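Local structure of nucleoside permease NupG (Escherichia coli K-12, 7DLA) at residues Met257-Ile271 with Met315-Ile327. The protein transports a broad range of purine and pyrimidine nucleosides across the bacterial inner membrane, driven by the proton motive force. The protein carries 1 engineered substitution. Numbering follows the deposited sequence.
Engineered in segment 315-327: Ala323 (natural residue Asp).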
loop_
_atom_site.group_PDB
_atom_site.type_symbol
_atom_site.label_atom_id
_atom_site.label_comp_id
_atom_site.label_asym_id
_atom_site.label_seq_id
_atom_site.Cartn_x
_atom_site.Cartn_y
_atom_site.Cartn_z
ATOM N N MET A 257 -11.068 -6.878 7.921
ATOM C CA MET A 257 -10.150 -6.440 6.885
ATOM C C MET A 257 -8.789 -7.105 7.000
ATOM O O MET A 257 -8.127 -7.292 5.991
ATOM C CB MET A 257 -9.997 -4.915 6.921
ATOM C CG MET A 257 -11.292 -4.136 6.631
ATOM S SD MET A 257 -11.893 -4.216 4.905
ATOM C CE MET A 257 -10.602 -3.447 3.928
ATOM N N SER A 258 -8.335 -7.461 8.201
ATOM C CA SER A 258 -7.003 -8.061 8.306
ATOM C C SER A 258 -6.864 -9.305 7.428
ATOM O O SER A 258 -5.803 -9.534 6.820
ATOM C CB SER A 258 -6.703 -8.402 9.755
ATOM O OG SER A 258 -7.641 -9.356 10.199
ATOM N N ILE A 259 -7.937 -10.105 7.335
ATOM C CA ILE A 259 -7.931 -11.282 6.474
ATOM C C ILE A 259 -7.453 -10.917 5.088
ATOM O O ILE A 259 -6.841 -11.741 4.398
ATOM C CB ILE A 259 -9.324 -11.929 6.458
ATOM C CG1 ILE A 259 -9.782 -12.158 7.896
ATOM C CG2 ILE A 259 -9.318 -13.219 5.648
ATOM C CD1 ILE A 259 -11.100 -12.843 7.998
ATOM N N SER A 260 -7.648 -9.658 4.694
ATOM C CA SER A 260 -7.085 -9.175 3.441
ATOM C C SER A 260 -5.561 -9.286 3.437
ATOM O O SER A 260 -4.978 -9.877 2.512
ATOM C CB SER A 260 -7.546 -7.739 3.189
ATOM O OG SER A 260 -8.971 -7.676 3.064
ATOM N N GLN A 261 -4.895 -8.763 4.481
ATOM C CA GLN A 261 -3.430 -8.811 4.535
ATOM C C GLN A 261 -2.931 -10.230 4.744
ATOM O O GLN A 261 -1.911 -10.645 4.164
ATOM C CB GLN A 261 -2.920 -7.931 5.652
ATOM C CG GLN A 261 -3.802 -6.766 5.892
ATOM C CD GLN A 261 -3.996 -5.942 4.675
ATOM O OE1 GLN A 261 -5.122 -5.651 4.281
ATOM N NE2 GLN A 261 -2.896 -5.501 4.092
ATOM N N ILE A 262 -3.633 -10.969 5.594
ATOM C CA ILE A 262 -3.364 -12.390 5.773
ATOM C C ILE A 262 -3.279 -13.081 4.410
ATOM O O ILE A 262 -2.270 -13.723 4.062
ATOM C CB ILE A 262 -4.462 -13.012 6.653
ATOM C CG1 ILE A 262 -4.494 -12.359 8.014
ATOM C CG2 ILE A 262 -4.149 -14.455 6.961
ATOM C CD1 ILE A 262 -5.484 -13.019 8.943
ATOM N N SER A 263 -4.336 -12.936 3.605
ATOM C CA SER A 263 -4.405 -13.668 2.340
ATOM C C SER A 263 -3.394 -13.143 1.328
ATOM O O SER A 263 -2.896 -13.910 0.502
ATOM C CB SER A 263 -5.812 -13.592 1.760
ATOM O OG SER A 263 -5.933 -14.545 0.743
ATOM N N GLU A 264 -3.077 -11.846 1.389
ATOM C CA GLU A 264 -2.034 -11.299 0.531
ATOM C C GLU A 264 -0.693 -11.955 0.813
ATOM O O GLU A 264 0.051 -12.276 -0.113
ATOM C CB GLU A 264 -1.910 -9.801 0.741
ATOM C CG GLU A 264 -0.596 -9.261 0.232
ATOM C CD GLU A 264 -0.481 -7.774 0.439
ATOM O OE1 GLU A 264 -1.395 -7.182 1.078
ATOM O OE2 GLU A 264 0.492 -7.195 -0.096
ATOM N N THR A 265 -0.349 -12.136 2.092
ATOM C CA THR A 265 0.913 -12.801 2.419
ATOM C C THR A 265 0.922 -14.227 1.882
ATOM O O THR A 265 1.861 -14.641 1.176
ATOM C CB THR A 265 1.162 -12.783 3.939
ATOM O OG1 THR A 265 1.259 -11.438 4.430
ATOM C CG2 THR A 265 2.443 -13.533 4.287
ATOM N N LEU A 266 -0.132 -14.992 2.182
ATOM C CA LEU A 266 -0.138 -16.386 1.727
ATOM C C LEU A 266 -0.121 -16.488 0.198
ATOM O O LEU A 266 0.537 -17.363 -0.389
ATOM C CB LEU A 266 -1.350 -17.113 2.276
ATOM C CG LEU A 266 -1.483 -17.095 3.777
ATOM C CD1 LEU A 266 -2.790 -17.778 4.114
ATOM C CD2 LEU A 266 -0.338 -17.829 4.373
ATOM N N PHE A 267 -0.825 -15.591 -0.473
ATOM C CA PHE A 267 -0.888 -15.670 -1.913
ATOM C C PHE A 267 0.424 -15.224 -2.544
ATOM O O PHE A 267 0.826 -15.772 -3.582
ATOM C CB PHE A 267 -2.075 -14.839 -2.397
ATOM C CG PHE A 267 -3.313 -15.651 -2.654
ATOM C CD1 PHE A 267 -3.463 -16.379 -3.821
ATOM C CD2 PHE A 267 -4.319 -15.697 -1.729
ATOM C CE1 PHE A 267 -4.611 -17.133 -4.049
ATOM C CE2 PHE A 267 -5.468 -16.446 -1.953
ATOM C CZ PHE A 267 -5.616 -17.159 -3.103
ATOM N N ILE A 268 1.102 -14.233 -1.954
ATOM C CA ILE A 268 2.452 -13.894 -2.404
ATOM C C ILE A 268 3.326 -15.135 -2.369
ATOM O O ILE A 268 4.170 -15.350 -3.247
ATOM C CB ILE A 268 3.063 -12.768 -1.544
ATOM C CG1 ILE A 268 2.561 -11.392 -1.970
ATOM C CG2 ILE A 268 4.587 -12.802 -1.634
ATOM C CD1 ILE A 268 2.881 -10.254 -0.992
ATOM N N LEU A 269 3.129 -15.981 -1.352
ATOM C CA LEU A 269 3.857 -17.252 -1.329
ATOM C C LEU A 269 3.512 -18.149 -2.516
ATOM O O LEU A 269 4.411 -18.764 -3.097
ATOM C CB LEU A 269 3.629 -17.990 -0.010
ATOM C CG LEU A 269 4.625 -17.656 1.105
ATOM C CD1 LEU A 269 4.848 -16.162 1.258
ATOM C CD2 LEU A 269 4.199 -18.289 2.416
ATOM N N THR A 270 2.223 -18.265 -2.884
ATOM C CA THR A 270 1.945 -19.139 -4.044
ATOM C C THR A 270 2.150 -18.474 -5.402
ATOM O O THR A 270 1.814 -19.094 -6.410
ATOM C CB THR A 270 0.519 -19.720 -4.095
ATOM O OG1 THR A 270 -0.434 -18.769 -3.640
ATOM C CG2 THR A 270 0.406 -21.042 -3.339
ATOM N N ILE A 271 2.639 -17.234 -5.466
ATOM C CA ILE A 271 2.899 -16.629 -6.786
ATOM C C ILE A 271 3.900 -17.370 -7.651
ATOM O O ILE A 271 3.622 -17.549 -8.854
ATOM C CB ILE A 271 3.220 -15.122 -6.614
ATOM C CG1 ILE A 271 2.822 -14.384 -7.886
ATOM C CG2 ILE A 271 4.697 -14.833 -6.423
ATOM C CD1 ILE A 271 1.405 -14.159 -8.071
ATOM N N MET A 315 -12.448 -10.831 1.256
ATOM C CA MET A 315 -11.115 -10.770 1.867
ATOM C C MET A 315 -10.114 -11.730 1.244
ATOM O O MET A 315 -9.031 -11.317 0.814
ATOM C CB MET A 315 -11.199 -11.017 3.368
ATOM C CG MET A 315 -11.669 -9.876 4.151
ATOM S SD MET A 315 -13.151 -9.015 3.694
ATOM C CE MET A 315 -12.435 -7.387 3.520
ATOM N N ILE A 316 -10.465 -13.018 1.207
ATOM C CA ILE A 316 -9.574 -14.028 0.628
ATOM C C ILE A 316 -9.195 -13.642 -0.804
ATOM O O ILE A 316 -8.018 -13.660 -1.189
ATOM C CB ILE A 316 -10.246 -15.411 0.650
ATOM C CG1 ILE A 316 -10.545 -15.871 2.083
ATOM C CG2 ILE A 316 -9.350 -16.413 -0.098
ATOM C CD1 ILE A 316 -9.345 -15.964 2.905
ATOM N N VAL A 317 -10.201 -13.287 -1.612
ATOM C CA VAL A 317 -9.942 -12.936 -3.006
ATOM C C VAL A 317 -9.003 -11.750 -3.111
ATOM O O VAL A 317 -8.242 -11.622 -4.091
ATOM C CB VAL A 317 -11.257 -12.681 -3.769
ATOM C CG1 VAL A 317 -11.003 -12.750 -5.240
ATOM C CG2 VAL A 317 -12.234 -13.771 -3.482
ATOM N N TYR A 318 -9.022 -10.881 -2.112
ATOM C CA TYR A 318 -8.199 -9.679 -2.169
ATOM C C TYR A 318 -6.718 -10.014 -2.310
ATOM O O TYR A 318 -5.965 -9.265 -2.937
ATOM C CB TYR A 318 -8.418 -8.837 -0.906
ATOM C CG TYR A 318 -7.421 -7.724 -0.747
ATOM C CD1 TYR A 318 -7.582 -6.519 -1.412
ATOM C CD2 TYR A 318 -6.294 -7.894 0.018
ATOM C CE1 TYR A 318 -6.659 -5.502 -1.267
ATOM C CE2 TYR A 318 -5.368 -6.898 0.160
ATOM C CZ TYR A 318 -5.549 -5.707 -0.476
ATOM O OH TYR A 318 -4.597 -4.730 -0.301
ATOM N N GLY A 319 -6.278 -11.116 -1.711
ATOM C CA GLY A 319 -4.849 -11.346 -1.621
ATOM C C GLY A 319 -4.247 -11.681 -2.966
ATOM O O GLY A 319 -3.252 -11.086 -3.391
ATOM N N CYS A 320 -4.830 -12.662 -3.643
ATOM C CA CYS A 320 -4.514 -12.877 -5.043
ATOM C C CYS A 320 -4.649 -11.578 -5.834
ATOM O O CYS A 320 -3.686 -11.112 -6.447
ATOM C CB CYS A 320 -5.422 -13.974 -5.586
ATOM S SG CYS A 320 -5.679 -13.866 -7.304
ATOM N N ALA A 321 -5.831 -10.946 -5.785
ATOM C CA ALA A 321 -6.059 -9.724 -6.561
ATOM C C ALA A 321 -4.921 -8.709 -6.426
ATOM O O ALA A 321 -4.478 -8.133 -7.423
ATOM C CB ALA A 321 -7.380 -9.084 -6.145
ATOM N N PHE A 322 -4.424 -8.486 -5.206
ATOM C CA PHE A 322 -3.426 -7.446 -4.940
ATOM C C PHE A 322 -1.996 -7.910 -5.219
ATOM O O PHE A 322 -1.187 -7.133 -5.739
ATOM C CB PHE A 322 -3.575 -6.929 -3.487
ATOM C CG PHE A 322 -2.697 -5.727 -3.154
ATOM C CD1 PHE A 322 -1.319 -5.850 -2.999
ATOM C CD2 PHE A 322 -3.240 -4.458 -3.105
ATOM C CE1 PHE A 322 -0.512 -4.732 -2.727
ATOM C CE2 PHE A 322 -2.438 -3.345 -2.842
ATOM C CZ PHE A 322 -1.072 -3.483 -2.654
ATOM N N ALA A 323 -1.660 -9.158 -4.901
ATOM C CA ALA A 323 -0.286 -9.599 -5.090
ATOM C C ALA A 323 -0.000 -9.942 -6.554
ATOM O O ALA A 323 1.055 -9.559 -7.100
ATOM C CB ALA A 323 -0.010 -10.802 -4.187
ATOM N N PHE A 324 -0.933 -10.651 -7.193
ATOM C CA PHE A 324 -0.640 -11.263 -8.475
ATOM C C PHE A 324 -0.289 -10.212 -9.513
ATOM O O PHE A 324 0.716 -10.340 -10.221
ATOM C CB PHE A 324 -1.813 -12.124 -8.944
ATOM C CG PHE A 324 -1.907 -13.434 -8.241
ATOM C CD1 PHE A 324 -1.431 -13.575 -6.946
ATOM C CD2 PHE A 324 -2.375 -14.559 -8.901
ATOM C CE1 PHE A 324 -1.462 -14.801 -6.293
ATOM C CE2 PHE A 324 -2.416 -15.792 -8.256
ATOM C CZ PHE A 324 -1.961 -15.905 -6.944
ATOM N N PHE A 325 -1.092 -9.155 -9.625
ATOM C CA PHE A 325 -0.821 -8.218 -10.707
ATOM C C PHE A 325 0.555 -7.594 -10.547
ATOM O O PHE A 325 1.282 -7.427 -11.523
ATOM C CB PHE A 325 -1.869 -7.107 -10.796
ATOM C CG PHE A 325 -1.701 -6.234 -12.036
ATOM C CD1 PHE A 325 -2.103 -6.694 -13.294
ATOM C CD2 PHE A 325 -1.050 -5.008 -11.965
ATOM C CE1 PHE A 325 -1.920 -5.914 -14.435
ATOM C CE2 PHE A 325 -0.869 -4.227 -13.110
ATOM C CZ PHE A 325 -1.305 -4.681 -14.340
ATOM N N ASN A 326 0.940 -7.246 -9.326
ATOM C CA ASN A 326 2.192 -6.516 -9.203
ATOM C C ASN A 326 3.380 -7.417 -9.476
ATOM O O ASN A 326 4.296 -7.029 -10.221
ATOM C CB ASN A 326 2.292 -5.842 -7.841
ATOM C CG ASN A 326 1.879 -4.389 -7.914
ATOM O OD1 ASN A 326 0.765 -4.088 -8.347
ATOM N ND2 ASN A 326 2.790 -3.473 -7.567
ATOM N N ILE A 327 3.355 -8.645 -8.946
ATOM C CA ILE A 327 4.487 -9.538 -9.185
ATOM C C ILE A 327 4.581 -9.884 -10.676
ATOM O O ILE A 327 5.614 -9.632 -11.319
ATOM C CB ILE A 327 4.402 -10.799 -8.298
ATOM C CG1 ILE A 327 4.234 -10.450 -6.812
ATOM C CG2 ILE A 327 5.690 -11.613 -8.405
ATOM C CD1 ILE A 327 5.414 -9.744 -6.199
#
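The carbonyl oxygen of Ile316 is gripped by two donors: Gly319 N from its own helix, and Ser263 OG from the other, 3.0 Å from Ile316 O, in the carbonyl plane and on a lone pair. With chi1 at -166°, Ser263 OG lies anti to its own backbone N, which carries it to the facing carbonyl. Close backbone approach is the setting: Gly319, lacking a side chain, brings its CA to 3.5 Å from Glu264 N, where a CB would probably find no room. One turn on, Phe267 is the knob in a hole formed by Ile316, Gly319, Cys320 and Phe324. Cys320 CB lies over one face of the Phe267 ring, 3.8 Å from its centroid, while Phe324 CZ comes in at the edge. Leucine in place of Phe267 would probably fill this hole poorly and leave Cys320 without its aromatic face. Ser260 CB rests against Tyr318 CD2, and the hydroxyl of Tyr318 is hydrogen-bonded to Asn228. Farther along, Ile268 CG1 meets the methyl of Ala323, an engineered replacement for the natural aspartate. The axes of 257-271 and 315-327 come within 7.0 Å and cross at -49°, a glycine-mediated packing of transmembrane helices within the major facilitator superfamily fold.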